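Local coordinates for protein probable glucarate dehydratase (Mycobacterium smegmatis str. MC2 155, PDB 3VDG) that probably dehydrates glucarate or a related acid sugar, as a metal-dependent member of the enolase superfamily, at residues 376-388 with 402-416. Sequence-based numbering, arbitrary orientation.
Sequences RHEDVVAPGALNF and GVEIDEDALAALHEQ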
loop_
_atom_site.group_PDB
_atom_site.type_symbol
_atom_site.label_atom_id
_atom_site.label_comp_id
_atom_site.label_asym_id
_atom_site.label_seq_id
_atom_site.Cartn_x
_atom_site.Cartn_y
_atom_site.Cartn_z
ATOM N N ARG A 376 -21.046 -5.160 -24.159
ATOM C CA ARG A 376 -22.339 -5.428 -23.506
ATOM C C ARG A 376 -23.302 -4.282 -23.779
ATOM O O ARG A 376 -22.882 -3.240 -24.303
ATOM C CB ARG A 376 -22.207 -5.799 -22.010
ATOM C CG ARG A 376 -21.304 -4.900 -21.144
ATOM C CD ARG A 376 -22.027 -3.683 -20.586
ATOM N NE ARG A 376 -21.964 -2.550 -21.507
ATOM C CZ ARG A 376 -22.891 -1.609 -21.585
ATOM N NH1 ARG A 376 -23.955 -1.649 -20.789
ATOM N NH2 ARG A 376 -22.754 -0.624 -22.456
ATOM N N HIS A 377 -24.589 -4.482 -23.489
ATOM C CA HIS A 377 -25.583 -3.410 -23.680
ATOM C C HIS A 377 -26.640 -3.460 -22.602
ATOM O O HIS A 377 -27.723 -2.907 -22.765
ATOM C CB HIS A 377 -26.233 -3.507 -25.055
ATOM C CG HIS A 377 -26.929 -4.820 -25.294
ATOM N ND1 HIS A 377 -26.315 -5.869 -25.882
ATOM C CD2 HIS A 377 -28.212 -5.253 -24.956
ATOM C CE1 HIS A 377 -27.164 -6.918 -25.928
ATOM N NE2 HIS A 377 -28.325 -6.537 -25.365
ATOM N N GLU A 378 -26.336 -4.152 -21.505
ATOM C CA GLU A 378 -27.224 -4.263 -20.339
ATOM C C GLU A 378 -26.451 -3.826 -19.091
ATOM O O GLU A 378 -25.218 -3.765 -19.108
ATOM C CB GLU A 378 -27.728 -5.706 -20.175
ATOM C CG GLU A 378 -28.643 -6.167 -21.327
ATOM C CD GLU A 378 -28.670 -7.682 -21.539
ATOM O OE1 GLU A 378 -27.628 -8.266 -21.925
ATOM O OE2 GLU A 378 -29.745 -8.295 -21.342
ATOM N N ASP A 379 -27.166 -3.502 -18.017
ATOM C CA ASP A 379 -26.505 -3.080 -16.778
ATOM C C ASP A 379 -27.460 -3.226 -15.604
ATOM O O ASP A 379 -28.681 -3.397 -15.798
ATOM C CB ASP A 379 -25.984 -1.640 -16.888
ATOM C CG ASP A 379 -24.827 -1.351 -15.910
ATOM O OD1 ASP A 379 -24.553 -2.169 -15.007
ATOM O OD2 ASP A 379 -24.193 -0.299 -16.037
ATOM N N VAL A 380 -26.908 -3.196 -14.395
ATOM C CA VAL A 380 -27.715 -3.324 -13.173
ATOM C C VAL A 380 -27.822 -2.025 -12.378
ATOM O O VAL A 380 -28.556 -1.965 -11.384
ATOM C CB VAL A 380 -27.186 -4.418 -12.214
ATOM C CG1 VAL A 380 -27.318 -5.802 -12.840
ATOM C CG2 VAL A 380 -25.746 -4.137 -11.824
ATOM N N VAL A 381 -27.086 -0.998 -12.797
ATOM C CA VAL A 381 -27.132 0.296 -12.113
ATOM C C VAL A 381 -27.888 1.332 -12.929
ATOM O O VAL A 381 -28.002 1.221 -14.147
ATOM C CB VAL A 381 -25.721 0.842 -11.760
ATOM C CG1 VAL A 381 -24.973 -0.179 -10.913
ATOM C CG2 VAL A 381 -24.928 1.211 -13.017
ATOM N N ALA A 382 -28.426 2.338 -12.252
ATOM C CA ALA A 382 -29.116 3.411 -12.954
ATOM C C ALA A 382 -28.124 4.153 -13.855
ATOM O O ALA A 382 -26.955 4.288 -13.510
ATOM C CB ALA A 382 -29.775 4.357 -11.961
ATOM N N PRO A 383 -28.582 4.623 -15.026
ATOM C CA PRO A 383 -27.643 5.191 -15.998
ATOM C C PRO A 383 -27.245 6.618 -15.638
ATOM O O PRO A 383 -27.842 7.233 -14.748
ATOM C CB PRO A 383 -28.449 5.183 -17.306
ATOM C CG PRO A 383 -29.879 5.290 -16.850
ATOM C CD PRO A 383 -29.955 4.508 -15.561
ATOM N N GLY A 384 -26.237 7.143 -16.316
ATOM C CA GLY A 384 -25.907 8.559 -16.170
ATOM C C GLY A 384 -24.640 8.868 -15.405
ATOM O O GLY A 384 -24.115 9.970 -15.483
ATOM N N ALA A 385 -24.126 7.906 -14.656
ATOM C CA ALA A 385 -22.984 8.206 -13.811
ATOM C C ALA A 385 -21.648 7.843 -14.461
ATOM O O ALA A 385 -20.601 8.287 -14.008
ATOM C CB ALA A 385 -23.131 7.509 -12.462
ATOM N N LEU A 386 -21.683 7.044 -15.523
ATOM C CA LEU A 386 -20.450 6.494 -16.105
ATOM C C LEU A 386 -20.379 6.614 -17.636
ATOM O O LEU A 386 -20.135 5.633 -18.339
ATOM C CB LEU A 386 -20.293 5.026 -15.700
ATOM C CG LEU A 386 -20.119 4.795 -14.184
ATOM C CD1 LEU A 386 -20.126 3.322 -13.840
ATOM C CD2 LEU A 386 -18.874 5.471 -13.624
ATOM N N ASN A 387 -20.578 7.816 -18.148
ATOM C CA ASN A 387 -20.522 8.044 -19.596
ATOM C C ASN A 387 -19.110 8.051 -20.137
ATOM O O ASN A 387 -18.192 8.584 -19.514
ATOM C CB ASN A 387 -21.177 9.383 -19.939
ATOM C CG ASN A 387 -22.654 9.411 -19.594
ATOM O OD1 ASN A 387 -23.313 8.368 -19.502
ATOM N ND2 ASN A 387 -23.183 10.607 -19.401
ATOM N N PHE A 388 -18.928 7.474 -21.317
ATOM C CA PHE A 388 -17.641 7.576 -21.979
ATOM C C PHE A 388 -17.646 8.801 -22.882
ATOM O O PHE A 388 -18.590 9.022 -23.634
ATOM C CB PHE A 388 -17.375 6.340 -22.819
ATOM C CG PHE A 388 -17.015 5.135 -22.015
ATOM C CD1 PHE A 388 -15.686 4.737 -21.904
ATOM C CD2 PHE A 388 -17.991 4.430 -21.325
ATOM C CE1 PHE A 388 -15.347 3.617 -21.145
ATOM C CE2 PHE A 388 -17.657 3.316 -20.566
ATOM C CZ PHE A 388 -16.340 2.910 -20.474
ATOM N N GLY A 402 -20.817 5.926 -6.368
ATOM C CA GLY A 402 -21.381 6.871 -7.339
ATOM C C GLY A 402 -22.391 6.242 -8.294
ATOM O O GLY A 402 -22.848 6.891 -9.219
ATOM N N VAL A 403 -22.727 4.974 -8.083
ATOM C CA VAL A 403 -23.766 4.325 -8.887
ATOM C C VAL A 403 -24.731 3.659 -7.916
ATOM O O VAL A 403 -24.336 3.319 -6.796
ATOM C CB VAL A 403 -23.191 3.266 -9.859
ATOM C CG1 VAL A 403 -22.366 3.940 -10.947
ATOM C CG2 VAL A 403 -22.338 2.250 -9.106
ATOM N N GLU A 404 -25.985 3.473 -8.336
ATOM C CA GLU A 404 -27.009 2.825 -7.489
ATOM C C GLU A 404 -27.761 1.761 -8.271
ATOM O O GLU A 404 -27.945 1.892 -9.477
ATOM C CB GLU A 404 -28.025 3.853 -6.964
ATOM C CG GLU A 404 -27.426 4.942 -6.082
ATOM C CD GLU A 404 -28.476 5.756 -5.335
ATOM O OE1 GLU A 404 -29.663 5.355 -5.306
ATOM O OE2 GLU A 404 -28.114 6.805 -4.763
ATOM N N ILE A 405 -28.209 0.721 -7.575
ATOM C CA ILE A 405 -28.911 -0.379 -8.232
ATOM C C ILE A 405 -30.228 0.109 -8.811
ATOM O O ILE A 405 -30.932 0.923 -8.200
ATOM C CB ILE A 405 -29.211 -1.526 -7.253
ATOM C CG1 ILE A 405 -27.936 -2.303 -6.915
ATOM C CG2 ILE A 405 -30.244 -2.491 -7.845
ATOM C CD1 ILE A 405 -27.356 -3.032 -8.100
ATOM N N ASP A 406 -30.532 -0.370 -10.008
ATOM C CA ASP A 406 -31.857 -0.247 -10.606
ATOM C C ASP A 406 -32.500 -1.604 -10.354
ATOM O O ASP A 406 -32.128 -2.604 -10.982
ATOM C CB ASP A 406 -31.693 0.054 -12.092
ATOM C CG ASP A 406 -33.004 -0.002 -12.867
ATOM O OD1 ASP A 406 -33.984 -0.625 -12.402
ATOM O OD2 ASP A 406 -33.039 0.562 -13.974
ATOM N N GLU A 407 -33.426 -1.665 -9.394
ATOM C CA GLU A 407 -33.945 -2.964 -8.947
ATOM C C GLU A 407 -34.671 -3.727 -10.081
ATOM O O GLU A 407 -34.662 -4.963 -10.110
ATOM C CB GLU A 407 -34.837 -2.831 -7.701
ATOM C CG GLU A 407 -34.099 -2.461 -6.403
ATOM C CD GLU A 407 -33.262 -3.593 -5.776
ATOM O OE1 GLU A 407 -33.343 -4.772 -6.200
ATOM O OE2 GLU A 407 -32.505 -3.310 -4.820
ATOM N N ASP A 408 -35.284 -2.997 -11.007
ATOM C CA ASP A 408 -35.975 -3.655 -12.115
ATOM C C ASP A 408 -34.974 -4.268 -13.080
ATOM O O ASP A 408 -35.195 -5.362 -13.601
ATOM C CB ASP A 408 -36.872 -2.675 -12.873
ATOM C CG ASP A 408 -38.125 -2.307 -12.089
ATOM O OD1 ASP A 408 -38.537 -3.065 -11.181
ATOM O OD2 ASP A 408 -38.692 -1.246 -12.379
ATOM N N ALA A 409 -33.875 -3.561 -13.320
ATOM C CA ALA A 409 -32.824 -4.087 -14.192
ATOM C C ALA A 409 -32.117 -5.291 -13.569
ATOM O O ALA A 409 -31.847 -6.282 -14.255
ATOM C CB ALA A 409 -31.832 -2.999 -14.543
ATOM N N LEU A 410 -31.794 -5.189 -12.281
ATOM C CA LEU A 410 -31.230 -6.305 -11.524
ATOM C C LEU A 410 -32.106 -7.540 -11.588
ATOM O O LEU A 410 -31.596 -8.646 -11.799
ATOM C CB LEU A 410 -30.983 -5.931 -10.044
ATOM C CG LEU A 410 -30.416 -7.026 -9.139
ATOM C CD1 LEU A 410 -29.041 -7.467 -9.652
ATOM C CD2 LEU A 410 -30.313 -6.581 -7.679
ATOM N N ALA A 411 -33.417 -7.367 -11.396
ATOM C CA ALA A 411 -34.331 -8.517 -11.407
ATOM C C ALA A 411 -34.402 -9.146 -12.800
ATOM O O ALA A 411 -34.462 -10.376 -12.940
ATOM C CB ALA A 411 -35.725 -8.110 -10.930
ATOM N N ALA A 412 -34.377 -8.296 -13.825
ATOM C CA ALA A 412 -34.413 -8.778 -15.205
ATOM C C ALA A 412 -33.170 -9.585 -15.547
ATOM O O ALA A 412 -33.266 -10.649 -16.163
ATOM C CB ALA A 412 -34.571 -7.620 -16.176
ATOM N N LEU A 413 -31.993 -9.095 -15.154
ATOM C CA LEU A 413 -30.766 -9.855 -15.447
ATOM C C LEU A 413 -30.625 -11.085 -14.566
ATOM O O LEU A 413 -29.944 -12.040 -14.933
ATOM C CB LEU A 413 -29.508 -8.976 -15.370
ATOM C CG LEU A 413 -29.457 -7.791 -16.335
ATOM C CD1 LEU A 413 -28.105 -7.100 -16.187
ATOM C CD2 LEU A 413 -29.686 -8.202 -17.781
ATOM N N HIS A 414 -31.245 -11.070 -13.388
ATOM C CA HIS A 414 -31.248 -12.268 -12.576
ATOM C C HIS A 414 -32.139 -13.314 -13.212
ATOM O O HIS A 414 -31.818 -14.498 -13.217
ATOM C CB HIS A 414 -31.700 -11.979 -11.153
ATOM C CG HIS A 414 -31.814 -13.221 -10.298
ATOM N ND1 HIS A 414 -30.758 -14.020 -10.032
ATOM C CD2 HIS A 414 -32.911 -13.792 -9.652
ATOM C CE1 HIS A 414 -31.150 -15.042 -9.249
ATOM N NE2 HIS A 414 -32.474 -14.903 -9.019
ATOM N N GLU A 415 -33.269 -12.871 -13.758
ATOM C CA GLU A 415 -34.212 -13.789 -14.410
ATOM C C GLU A 415 -33.531 -14.387 -15.655
ATOM O O GLU A 415 -33.634 -15.576 -15.922
ATOM C CB GLU A 415 -35.511 -13.047 -14.770
ATOM C CG GLU A 415 -36.492 -13.825 -15.647
ATOM C CD GLU A 415 -37.062 -15.083 -14.994
ATOM O OE1 GLU A 415 -37.028 -15.205 -13.749
ATOM O OE2 GLU A 415 -37.562 -15.959 -15.738
ATOM N N GLN A 416 -32.816 -13.548 -16.395
ATOM C CA GLN A 416 -31.996 -13.999 -17.524
ATOM C C GLN A 416 -30.973 -15.073 -17.119
ATOM O O GLN A 416 -30.835 -16.101 -17.784
ATOM C CB GLN A 416 -31.349 -12.786 -18.192
ATOM C CG GLN A 416 -30.706 -13.062 -19.536
ATOM C CD GLN A 416 -30.624 -11.818 -20.392
ATOM O OE1 GLN A 416 -31.377 -11.669 -21.351
ATOM N NE2 GLN A 416 -29.716 -10.916 -20.052
HETATM O O HOH W 1 -30.241 -9.966 -23.485
HETATM O O HOH W 2 -30.291 0.320 -15.384
HETATM O O HOH W 3 -26.344 4.783 -10.837
#
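E378 lies along L413 and reaches Q416 on helix 407-416 with its carboxylate. E378 CB lies 4.0 Å from CD2 of L413. With CG anti to the carbonyl carbon (chi1 -66°), the extended chain runs obliquely past that leucine, CD and OE2 also lying against L413 CD2, and the carboxylate meets Q416, which approaches from the opposite direction. E378 OE2 accepts from Q416 NE2 at 2.9 Å on its syn side, 34° out of the carboxylate plane, although the donor's own amide plane contains the bond closely; the two planes stand 71° apart. Water 1 donates to both E378 OE2 and Q416 OE1, closing a second link, while OE1 of E378 accepts from the backbone N of A41 and Q416 NE2 also bonds A39 O, both on the strand 30-41 side. In the enolase fold the three-stranded sheet holding 30-41 belongs to the N-terminal capping domain, and here the loop following helix 349-360 of the barrel domain meets helix 407-420 beside that sheet. Further along, V380 packs CG1 against L413 CD1 (3.7 Å) and L410 CD1, and its side chain also touches I350 of helix 349-360 and V60 of strand 55-65. A single antiparallel bridge pairs V381 with I405: D406 N donates to V380 O (2.9 Å), and A382 N to E404 O (2.9 Å). D406 then caps the helix, OD1 accepting from A409 N from above its carboxylate plane, and OD2 shares water 2 with V381 O. Beyond the bridge, V403 sets CB against V381 CB and points CG1 at L386 CD1 (3.7 Å) and A385 CB (4.0 Å).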